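Long-range contacts in epsin-3 (Saccharomyces cerevisiae, PDB 3ONK), which takes part, with its N-terminal ENTH domain described here, in recruiting clathrin to the Golgi network and endosomes and binds membranes enriched in phosphatidylinositol-3,5-bisphosphate: residues A[15-19]-A[31-35]; A[45-49]-A[84-89]; A[53-57]-A[95-99]; A[67-72]-A[115-120]. Residues are numbered along the deposited sequence.

Contact 1: A[15-19]-A[31-35]; sequences KVREA and LMDQI
Both segments are helical: 15-19 belongs to helix 11-19 and 31-35 to helix 29-38. They run roughly antiparallel, with 145° between their N-to-C directions (signed crossing angle -145°) and a closest axial approach of 9.9 Å. Lys15 CA lies 6.9 Å from Ile35 CA and Ala19 CA 7.0 Å from Leu31 CA, so residues one turn apart on each helix pair in reverse order. Leu31 (chi1 t, chi2 p) sets CD2 3.7 Å from Ala19 CB and 3.8 Å from Glu18 CD. Ile35 (m, t) extends CD1 to 3.9 Å from Ala19 CB and to 3.7 Å from Lys15 O, while its CG2 meets Val16 CG2 at 4.1 Å. At the outer edge Lys15, m at chi1 and t at chi2, lays its aliphatic part over the seam, with CB 4.1 Å from Leu31 CD1 and CE 3.7 Å from Gln34 OE1. The contact is the apolar seam of a helical hairpin formed by the first two helices of the modelled chain, in the ENTH domain. Its inner side packs against helix 42-57 (Val16 on Met51, Ile35 on Ile48) and helix 64-80 (Val16 on Leu73, Ile35 on Leu77).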
# COMPACT_ATOMS: atom_id res chain seq x y z
N LYS A 15 6.48 -2.04 11.93
CA LYS A 15 5.10 -1.62 11.84
C LYS A 15 4.54 -1.95 10.45
O LYS A 15 3.45 -2.53 10.33
CB LYS A 15 4.97 -0.12 12.13
CG LYS A 15 5.10 0.24 13.60
CD LYS A 15 4.75 1.71 13.83
CE LYS A 15 4.48 2.01 15.28
NZ LYS A 15 5.59 1.57 16.15
N VAL A 16 5.31 -1.62 9.41
CA VAL A 16 4.92 -1.94 8.05
C VAL A 16 4.80 -3.45 7.85
O VAL A 16 3.87 -3.93 7.21
CB VAL A 16 5.92 -1.39 7.01
CG1 VAL A 16 5.48 -1.78 5.60
CG2 VAL A 16 6.01 0.11 7.12
N ARG A 17 5.76 -4.20 8.41
CA ARG A 17 5.70 -5.66 8.34
C ARG A 17 4.39 -6.19 8.93
O ARG A 17 3.72 -7.01 8.31
CB ARG A 17 6.91 -6.30 9.03
CG ARG A 17 8.17 -6.29 8.20
CD ARG A 17 9.25 -7.20 8.78
NE ARG A 17 9.33 -8.48 8.08
CZ ARG A 17 8.93 -9.65 8.60
NH1 ARG A 17 9.05 -10.77 7.89
NH2 ARG A 17 8.42 -9.69 9.82
N GLU A 18 4.05 -5.71 10.12
CA GLU A 18 2.81 -6.10 10.80
C GLU A 18 1.57 -5.72 9.99
O GLU A 18 0.63 -6.51 9.86
CB GLU A 18 2.70 -5.47 12.20
CG GLU A 18 1.29 -5.61 12.80
CD GLU A 18 1.10 -4.97 14.18
OE1 GLU A 18 2.04 -4.33 14.71
OE2 GLU A 18 -0.01 -5.11 14.74
N ALA A 19 1.55 -4.51 9.47
CA ALA A 19 0.41 -4.04 8.67
C ALA A 19 0.21 -4.87 7.39
O ALA A 19 -0.86 -4.82 6.77
CB ALA A 19 0.59 -2.59 8.30
N LEU A 31 -2.72 1.81 13.23
CA LEU A 31 -1.40 1.35 12.83
C LEU A 31 -1.00 2.00 11.51
O LEU A 31 0.16 2.38 11.31
CB LEU A 31 -1.38 -0.17 12.68
CG LEU A 31 -0.07 -0.79 12.19
CD1 LEU A 31 1.05 -0.56 13.19
CD2 LEU A 31 -0.27 -2.28 11.93
N MET A 32 -1.97 2.12 10.62
CA MET A 32 -1.74 2.79 9.34
C MET A 32 -1.38 4.27 9.57
O MET A 32 -0.43 4.79 8.98
CB MET A 32 -2.97 2.65 8.44
CG MET A 32 -3.20 1.26 7.90
SD MET A 32 -4.35 1.28 6.51
CE MET A 32 -5.86 1.81 7.33
N ASP A 33 -2.12 4.94 10.45
CA ASP A 33 -1.80 6.33 10.81
C ASP A 33 -0.39 6.46 11.39
O ASP A 33 0.34 7.39 11.05
CB ASP A 33 -2.84 6.89 11.78
CG ASP A 33 -3.08 8.39 11.58
OD1 ASP A 33 -2.73 8.92 10.51
OD2 ASP A 33 -3.64 9.03 12.49
N GLN A 34 -0.00 5.53 12.26
CA GLN A 34 1.36 5.55 12.82
C GLN A 34 2.38 5.51 11.70
O GLN A 34 3.38 6.23 11.71
CB GLN A 34 1.57 4.37 13.79
CG GLN A 34 0.89 4.57 15.16
CD GLN A 34 0.96 3.33 16.05
OE1 GLN A 34 0.84 2.21 15.57
NE2 GLN A 34 1.13 3.53 17.36
N ILE A 35 2.13 4.66 10.70
CA ILE A 35 3.04 4.54 9.58
C ILE A 35 3.03 5.81 8.73
O ILE A 35 4.06 6.28 8.25
CB ILE A 35 2.70 3.29 8.75
CG1 ILE A 35 3.06 2.02 9.54
CG2 ILE A 35 3.44 3.32 7.45
CD1 ILE A 35 2.30 0.78 9.09

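Contact 2: A[45-49]-A[84-89]; sequences REEIL and RFIDDT
Two helical segments, 45-49 of helix 42-57 and 84-89 of helix 83-90, run in broadly the same direction, 41° apart (signed crossing angle -41°), with axes 10.9 Å apart at closest. Arg45 CA is 6.7 Å from Phe85 CA and Leu49 CA 7.6 Å from Thr89 CA. Phe85 leaves its helix sideways, but chi1 t and chi2 -97° bring the ring up to helix 42-57, where CE2 meets Leu49 CD1 at 3.8 Å and Ile48 CG2 at 4.2 Å. Leu49 adopts an unusual chi1 of -149° with chi2 p, which brings CD1 forward to the ring and to 3.8 Å from Asp88 CB. Ile48 is m, t. Arg45 starts extended (chi1 and chi2 both t) and then bends at chi3 (m): its CG lies 4.0 Å from Phe85 CD2, at the ring edge, and Arg84 CB lies over one face of the guanidinium, 3.8 Å from Arg45 CZ. The carboxylate of Asp88 (chi1 m) lies near Arg45 but beyond salt-bridge range, and the position of its OD2 is not secure; Arg45 NE instead hydrogen-bonds to Thr39 O. Within helix 83-90, Thr89 OG1 (chi1 m) donates to Phe85 O at 2.7 Å. Phe85 also packs on Leu74 and Leu77 of helix 64-80, which places its ring in a hydrophobic core between three helices, as expected of the all-helical, superhelical ENTH fold.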
# COMPACT_ATOMS: atom_id res chain seq x y z
N ARG A 45 10.54 7.40 5.83
CA ARG A 45 9.84 7.38 4.56
C ARG A 45 10.48 6.31 3.66
O ARG A 45 9.79 5.47 3.09
CB ARG A 45 9.86 8.78 3.90
CG ARG A 45 9.19 8.85 2.51
CD ARG A 45 9.43 10.21 1.82
NE ARG A 45 9.32 11.25 2.82
CZ ARG A 45 10.21 12.20 3.06
NH1 ARG A 45 11.30 12.32 2.32
NH2 ARG A 45 9.98 13.05 4.04
N GLU A 46 11.81 6.32 3.57
CA GLU A 46 12.51 5.31 2.77
C GLU A 46 12.35 3.90 3.34
O GLU A 46 12.21 2.94 2.59
CB GLU A 46 14.00 5.67 2.62
CG GLU A 46 14.44 5.87 1.17
CD GLU A 46 15.63 6.81 1.03
OE1 GLU A 46 16.09 7.35 2.06
OE2 GLU A 46 16.11 7.02 -0.12
N GLU A 47 12.36 3.78 4.67
CA GLU A 47 12.13 2.46 5.30
C GLU A 47 10.79 1.88 4.90
O GLU A 47 10.69 0.70 4.56
CB GLU A 47 12.19 2.56 6.82
CG GLU A 47 13.56 2.85 7.35
CD GLU A 47 13.60 2.98 8.85
OE1 GLU A 47 14.64 3.44 9.36
OE2 GLU A 47 12.60 2.64 9.54
N ILE A 48 9.77 2.73 4.93
CA ILE A 48 8.40 2.33 4.62
C ILE A 48 8.30 1.91 3.16
O ILE A 48 7.68 0.91 2.84
CB ILE A 48 7.41 3.51 4.86
CG1 ILE A 48 7.39 3.91 6.34
CG2 ILE A 48 6.02 3.16 4.41
CD1 ILE A 48 6.72 5.25 6.58
N LEU A 49 8.92 2.71 2.30
CA LEU A 49 8.95 2.47 0.87
C LEU A 49 9.52 1.08 0.52
O LEU A 49 8.86 0.28 -0.14
CB LEU A 49 9.81 3.55 0.22
CG LEU A 49 9.49 3.99 -1.21
CD1 LEU A 49 8.23 4.87 -1.21
CD2 LEU A 49 10.70 4.73 -1.83
N ARG A 84 5.75 14.27 -0.02
CA ARG A 84 7.01 13.73 -0.52
C ARG A 84 6.92 12.22 -0.74
O ARG A 84 7.62 11.67 -1.59
CB ARG A 84 8.15 14.08 0.44
CG ARG A 84 8.63 15.55 0.34
CD ARG A 84 9.37 16.03 1.60
NE ARG A 84 10.29 17.15 1.36
CZ ARG A 84 9.94 18.38 0.98
NH1 ARG A 84 8.66 18.70 0.77
NH2 ARG A 84 10.87 19.31 0.78
N PHE A 85 6.06 11.56 0.03
CA PHE A 85 5.87 10.12 -0.11
C PHE A 85 5.15 9.75 -1.41
O PHE A 85 5.41 8.69 -1.99
CB PHE A 85 5.09 9.57 1.09
CG PHE A 85 4.78 8.11 0.99
CD1 PHE A 85 3.55 7.68 0.52
CD2 PHE A 85 5.74 7.16 1.33
CE1 PHE A 85 3.27 6.33 0.43
CE2 PHE A 85 5.46 5.82 1.22
CZ PHE A 85 4.23 5.40 0.78
N ILE A 86 4.22 10.60 -1.85
CA ILE A 86 3.55 10.44 -3.14
C ILE A 86 4.58 10.64 -4.26
O ILE A 86 4.60 9.90 -5.24
CB ILE A 86 2.43 11.51 -3.37
CG1 ILE A 86 1.48 11.61 -2.16
CG2 ILE A 86 1.68 11.26 -4.67
CD1 ILE A 86 0.91 10.30 -1.73
N ASP A 87 5.41 11.67 -4.11
CA ASP A 87 6.51 11.90 -5.05
C ASP A 87 7.35 10.62 -5.14
O ASP A 87 7.58 10.10 -6.24
CB ASP A 87 7.38 13.08 -4.60
CG ASP A 87 6.69 14.43 -4.76
OD1 ASP A 87 7.22 15.44 -4.26
OD2 ASP A 87 5.62 14.49 -5.40
N ASP A 88 7.79 10.10 -4.00
CA ASP A 88 8.56 8.85 -3.96
C ASP A 88 7.84 7.71 -4.67
O ASP A 88 8.41 7.06 -5.54
CB ASP A 88 8.82 8.43 -2.52
CG ASP A 88 9.79 9.35 -1.80
OD1 ASP A 88 10.33 10.28 -2.43
OD2 ASP A 88 10.01 9.12 -0.60
N THR A 89 6.58 7.49 -4.30
CA THR A 89 5.77 6.41 -4.86
C THR A 89 5.61 6.54 -6.37
O THR A 89 5.62 5.55 -7.09
CB THR A 89 4.37 6.36 -4.19
OG1 THR A 89 4.51 6.22 -2.77
CG2 THR A 89 3.57 5.18 -4.74

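Contact 3: A[53-57]-A[95-99]; sequences FRRFT and LIRIL
Segment 53-57 lies in the last part of helix 42-57, and segment 95-99 leaves helix 93-97 through a turn with a 3-10 residue at Leu99. The nearest CA atoms are those of Phe56 and Ile96, 7.2 Å apart. Phe56 is the main bump: with chi1 m and chi2 -7°, its ring enters a hollow lined by Leu95, Ile96 and Leu99. Leu99 (m, t) closes one face of the ring with a CH-pi contact, CD1 lying 3.9 Å from the Phe56 ring centroid and 15° off its normal, while Ile96 CG1 sits at the edge, 4.2 Å from Phe56 CE2. Leu95 is the bump from the other side. With chi1 t and chi2 off-well at -134°, it fits between Phe53, Phe56 and Thr57: CD1 reaches Phe53 CB at 3.6 Å, and CD2 meets Thr57 CG2 at 3.7 Å and Phe56 CB at 4.2 Å. Phe53 (chi1 m) completes the interlock, its CE1 3.8 Å from Ile96 CG1. Thr57, chi1 p, turns OG1 back to donate to Arg54 O at 3.0 Å. Phe56 also packs on Ala70 and Leu71 of helix 64-80, and Ile96 and Leu99 on Val120 of helix 113-127. The side chains that meet do so through carbon, with no polar bond between them, so cohesion comes mainly from shape complementarity, the exclusion of water and the CH-pi contact.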
# COMPACT_ATOMS: atom_id res chain seq x y z
N PHE A 53 7.09 -2.22 -1.10
CA PHE A 53 7.23 -2.76 -2.45
C PHE A 53 7.91 -4.13 -2.47
O PHE A 53 7.71 -4.90 -3.40
CB PHE A 53 7.95 -1.77 -3.36
CG PHE A 53 7.19 -0.48 -3.57
CD1 PHE A 53 5.87 -0.50 -4.00
CD2 PHE A 53 7.80 0.74 -3.35
CE1 PHE A 53 5.16 0.68 -4.20
CE2 PHE A 53 7.09 1.94 -3.54
CZ PHE A 53 5.77 1.90 -3.96
N ARG A 54 8.69 -4.44 -1.43
CA ARG A 54 9.24 -5.78 -1.29
C ARG A 54 8.14 -6.79 -1.54
O ARG A 54 8.36 -7.83 -2.13
CB ARG A 54 9.84 -6.00 0.10
CG ARG A 54 11.11 -5.20 0.33
CD ARG A 54 11.82 -5.57 1.62
NE ARG A 54 13.02 -4.75 1.77
CZ ARG A 54 14.19 -5.04 1.21
NH1 ARG A 54 14.32 -6.12 0.45
NH2 ARG A 54 15.23 -4.23 1.40
N ARG A 55 6.95 -6.45 -1.08
CA ARG A 55 5.80 -7.33 -1.20
C ARG A 55 5.41 -7.58 -2.67
O ARG A 55 5.18 -8.73 -3.07
CB ARG A 55 4.62 -6.77 -0.40
CG ARG A 55 4.39 -7.49 0.93
CD ARG A 55 5.65 -7.52 1.80
NE ARG A 55 5.60 -6.54 2.88
CZ ARG A 55 6.66 -6.14 3.60
NH1 ARG A 55 7.87 -6.64 3.34
NH2 ARG A 55 6.50 -5.23 4.56
N PHE A 56 5.37 -6.51 -3.47
CA PHE A 56 4.95 -6.60 -4.87
C PHE A 56 5.86 -7.47 -5.70
O PHE A 56 5.45 -8.02 -6.73
CB PHE A 56 4.90 -5.20 -5.50
CG PHE A 56 3.98 -4.26 -4.80
CD1 PHE A 56 3.17 -4.71 -3.77
CD2 PHE A 56 3.92 -2.93 -5.16
CE1 PHE A 56 2.32 -3.85 -3.11
CE2 PHE A 56 3.07 -2.07 -4.51
CZ PHE A 56 2.27 -2.52 -3.49
N THR A 57 7.11 -7.58 -5.28
CA THR A 57 8.12 -8.19 -6.13
C THR A 57 8.21 -9.72 -5.98
O THR A 57 8.81 -10.40 -6.81
CB THR A 57 9.49 -7.51 -5.92
OG1 THR A 57 9.98 -7.81 -4.62
CG2 THR A 57 9.33 -5.99 -6.06
N LEU A 95 6.67 -0.58 -11.25
CA LEU A 95 6.64 -1.77 -10.42
C LEU A 95 5.21 -2.07 -9.95
O LEU A 95 4.81 -3.22 -9.87
CB LEU A 95 7.56 -1.55 -9.21
CG LEU A 95 8.13 -2.69 -8.35
CD1 LEU A 95 7.97 -2.35 -6.88
CD2 LEU A 95 7.49 -4.05 -8.65
N ILE A 96 4.45 -1.02 -9.66
CA ILE A 96 3.09 -1.19 -9.18
C ILE A 96 2.22 -1.78 -10.29
O ILE A 96 1.38 -2.67 -10.04
CB ILE A 96 2.51 0.16 -8.71
CG1 ILE A 96 3.39 0.74 -7.59
CG2 ILE A 96 1.06 0.02 -8.26
CD1 ILE A 96 2.94 2.11 -7.12
N ARG A 97 2.46 -1.30 -11.52
CA ARG A 97 1.76 -1.74 -12.72
C ARG A 97 1.82 -3.24 -12.91
O ARG A 97 0.90 -3.84 -13.48
CB ARG A 97 2.33 -1.04 -13.97
CG ARG A 97 2.03 0.45 -14.06
CD ARG A 97 1.94 0.95 -15.52
NE ARG A 97 1.74 2.40 -15.58
CZ ARG A 97 0.55 2.99 -15.67
NH1 ARG A 97 0.48 4.31 -15.71
NH2 ARG A 97 -0.56 2.26 -15.75
N ILE A 98 2.90 -3.86 -12.46
CA ILE A 98 3.05 -5.30 -12.59
C ILE A 98 1.83 -6.02 -12.04
O ILE A 98 1.42 -7.04 -12.57
CB ILE A 98 4.34 -5.81 -11.88
CG1 ILE A 98 4.65 -7.25 -12.28
CG2 ILE A 98 4.19 -5.75 -10.37
CD1 ILE A 98 5.72 -7.90 -11.42
N LEU A 99 1.23 -5.46 -10.98
CA LEU A 99 0.12 -6.13 -10.29
C LEU A 99 -1.16 -6.13 -11.10
O LEU A 99 -2.12 -6.82 -10.75
CB LEU A 99 -0.13 -5.51 -8.91
CG LEU A 99 0.99 -5.76 -7.90
CD1 LEU A 99 0.66 -5.14 -6.54
CD2 LEU A 99 1.25 -7.26 -7.78

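Contact 4: A[67-72]-A[115-120]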
# COMPACT_ATOMS: atom_id res chain seq x y z
N ILE A 67 0.13 -8.84 -0.37
CA ILE A 67 0.09 -7.86 -1.44
C ILE A 67 -1.17 -7.02 -1.34
O ILE A 67 -1.12 -5.80 -1.49
CB ILE A 67 0.14 -8.55 -2.82
CG1 ILE A 67 1.52 -9.18 -3.04
CG2 ILE A 67 -0.20 -7.55 -3.93
CD1 ILE A 67 1.67 -9.85 -4.38
N TYR A 68 -2.31 -7.67 -1.08
CA TYR A 68 -3.56 -6.94 -0.89
C TYR A 68 -3.43 -5.92 0.26
O TYR A 68 -3.82 -4.76 0.12
CB TYR A 68 -4.73 -7.88 -0.64
CG TYR A 68 -6.06 -7.15 -0.68
CD1 TYR A 68 -6.57 -6.69 -1.88
CD2 TYR A 68 -6.77 -6.88 0.48
CE1 TYR A 68 -7.75 -6.02 -1.94
CE2 TYR A 68 -7.98 -6.19 0.43
CZ TYR A 68 -8.46 -5.76 -0.79
OH TYR A 68 -9.65 -5.08 -0.90
N LYS A 69 -2.85 -6.37 1.37
CA LYS A 69 -2.66 -5.51 2.54
C LYS A 69 -1.65 -4.37 2.30
O LYS A 69 -1.80 -3.27 2.84
CB LYS A 69 -2.28 -6.36 3.75
CG LYS A 69 -3.40 -7.33 4.16
CD LYS A 69 -2.93 -8.42 5.13
CE LYS A 69 -3.13 -8.03 6.57
NZ LYS A 69 -2.73 -9.10 7.50
N ALA A 70 -0.64 -4.63 1.48
CA ALA A 70 0.30 -3.59 1.05
C ALA A 70 -0.39 -2.53 0.18
O ALA A 70 -0.04 -1.33 0.24
CB ALA A 70 1.46 -4.21 0.29
N LEU A 71 -1.36 -2.95 -0.63
CA LEU A 71 -2.14 -2.01 -1.44
C LEU A 71 -3.01 -1.12 -0.57
O LEU A 71 -3.01 0.11 -0.74
CB LEU A 71 -3.01 -2.74 -2.48
CG LEU A 71 -2.29 -3.48 -3.62
CD1 LEU A 71 -3.33 -4.19 -4.49
CD2 LEU A 71 -1.43 -2.53 -4.45
N GLN A 72 -3.76 -1.74 0.34
CA GLN A 72 -4.57 -1.01 1.30
C GLN A 72 -3.74 0.03 2.05
O GLN A 72 -4.18 1.16 2.22
CB GLN A 72 -5.19 -1.96 2.33
CG GLN A 72 -6.32 -2.81 1.82
CD GLN A 72 -6.85 -3.74 2.89
OE1 GLN A 72 -6.14 -4.64 3.36
NE2 GLN A 72 -8.11 -3.54 3.29
N ASN A 115 -9.45 -8.92 -6.59
CA ASN A 115 -9.36 -7.83 -5.63
C ASN A 115 -8.06 -7.04 -5.75
O ASN A 115 -8.06 -5.81 -5.64
CB ASN A 115 -9.52 -8.37 -4.22
CG ASN A 115 -10.87 -9.01 -4.03
OD1 ASN A 115 -11.89 -8.44 -4.42
ND2 ASN A 115 -10.89 -10.20 -3.45
N VAL A 116 -6.96 -7.75 -5.98
CA VAL A 116 -5.67 -7.11 -6.15
C VAL A 116 -5.67 -6.20 -7.37
O VAL A 116 -5.20 -5.05 -7.30
CB VAL A 116 -4.53 -8.16 -6.26
CG1 VAL A 116 -3.23 -7.49 -6.68
CG2 VAL A 116 -4.37 -8.94 -4.94
N ARG A 117 -6.21 -6.70 -8.49
CA ARG A 117 -6.19 -5.95 -9.76
C ARG A 117 -7.04 -4.70 -9.69
O ARG A 117 -6.62 -3.64 -10.13
CB ARG A 117 -6.67 -6.82 -10.93
CG ARG A 117 -5.87 -8.08 -11.16
CD ARG A 117 -6.17 -8.66 -12.55
NE ARG A 117 -7.54 -9.13 -12.67
CZ ARG A 117 -7.95 -10.33 -12.26
NH1 ARG A 117 -7.09 -11.17 -11.71
NH2 ARG A 117 -9.21 -10.68 -12.39
N THR A 118 -8.25 -4.83 -9.13
CA THR A 118 -9.15 -3.70 -8.95
C THR A 118 -8.60 -2.66 -7.96
O THR A 118 -8.79 -1.46 -8.16
CB THR A 118 -10.57 -4.15 -8.52
OG1 THR A 118 -10.54 -4.68 -7.19
CG2 THR A 118 -11.10 -5.22 -9.46
N ARG A 119 -7.92 -3.10 -6.90
CA ARG A 119 -7.27 -2.16 -5.99
C ARG A 119 -6.12 -1.45 -6.70
O ARG A 119 -5.91 -0.26 -6.53
CB ARG A 119 -6.70 -2.85 -4.75
CG ARG A 119 -7.72 -3.44 -3.81
CD ARG A 119 -8.77 -2.42 -3.43
NE ARG A 119 -8.28 -1.42 -2.48
CZ ARG A 119 -8.46 -1.46 -1.16
NH1 ARG A 119 -7.99 -0.49 -0.39
NH2 ARG A 119 -9.11 -2.48 -0.60
N VAL A 120 -5.34 -2.21 -7.46
CA VAL A 120 -4.16 -1.63 -8.08
C VAL A 120 -4.55 -0.64 -9.18
O VAL A 120 -3.94 0.42 -9.30
CB VAL A 120 -3.20 -2.70 -8.63
CG1 VAL A 120 -3.54 -3.03 -10.06
CG2 VAL A 120 -1.78 -2.17 -8.55
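Leu71 is the apolar centre of this contact. In its m, t rotamer it points into helix 113-127, where CD1 lies 4.0 Å from Val116 CG1 and 3.6 Å from Arg119 CB, and CD2 is 4.1 Å from Val120 CG2. One turn earlier, Ile67 CG2 touches Val116 CG1 at 4.1 Å. The segments run nearly parallel, 21° apart with axes 9.8 Å from each other, and Tyr68 CA comes within 5.7 Å of Val116 CA. Further out, the Tyr68 ring flanks the valine and presents its edge to Asn115, CE1 being 3.7 Å from Asn115 O. At the polar rim Arg119, m at chi1, chi2 and chi3, folds back so that NH2 donates to Tyr68 OH at 2.7 Å, while NH1 lies 3.6 Å from Gln72 CG. This near-parallel pairing is part of the helical core of the ENTH domain. Leu71 also packs on Phe56 of helix 42-57, and Leu99, just after helix 93-97, packs against both helices through Ile67 and Val120.

From the N terminus, contact 1 closes first, bringing helix 11-19 against helix 29-38 across a short loop, before any other contact opens. Contacts 2 and 3 both start from helix 42-57 and cross, their partners being the successive helices 83-90 and 93-97; Thr89 touches both Phe53 and Ile96 where they meet. Contact 4, from helix 64-80 to helix 113-127, crosses both in turn. It adjoins contact 3 through Phe56 on Ala70 and Leu99 on Ile67, but does not touch contact 2. Contact 1 joins this network through Ile48, Arg55 and Lys69, so the N-terminal hairpin and the later helices are assembled around helices 42-57 and 64-80.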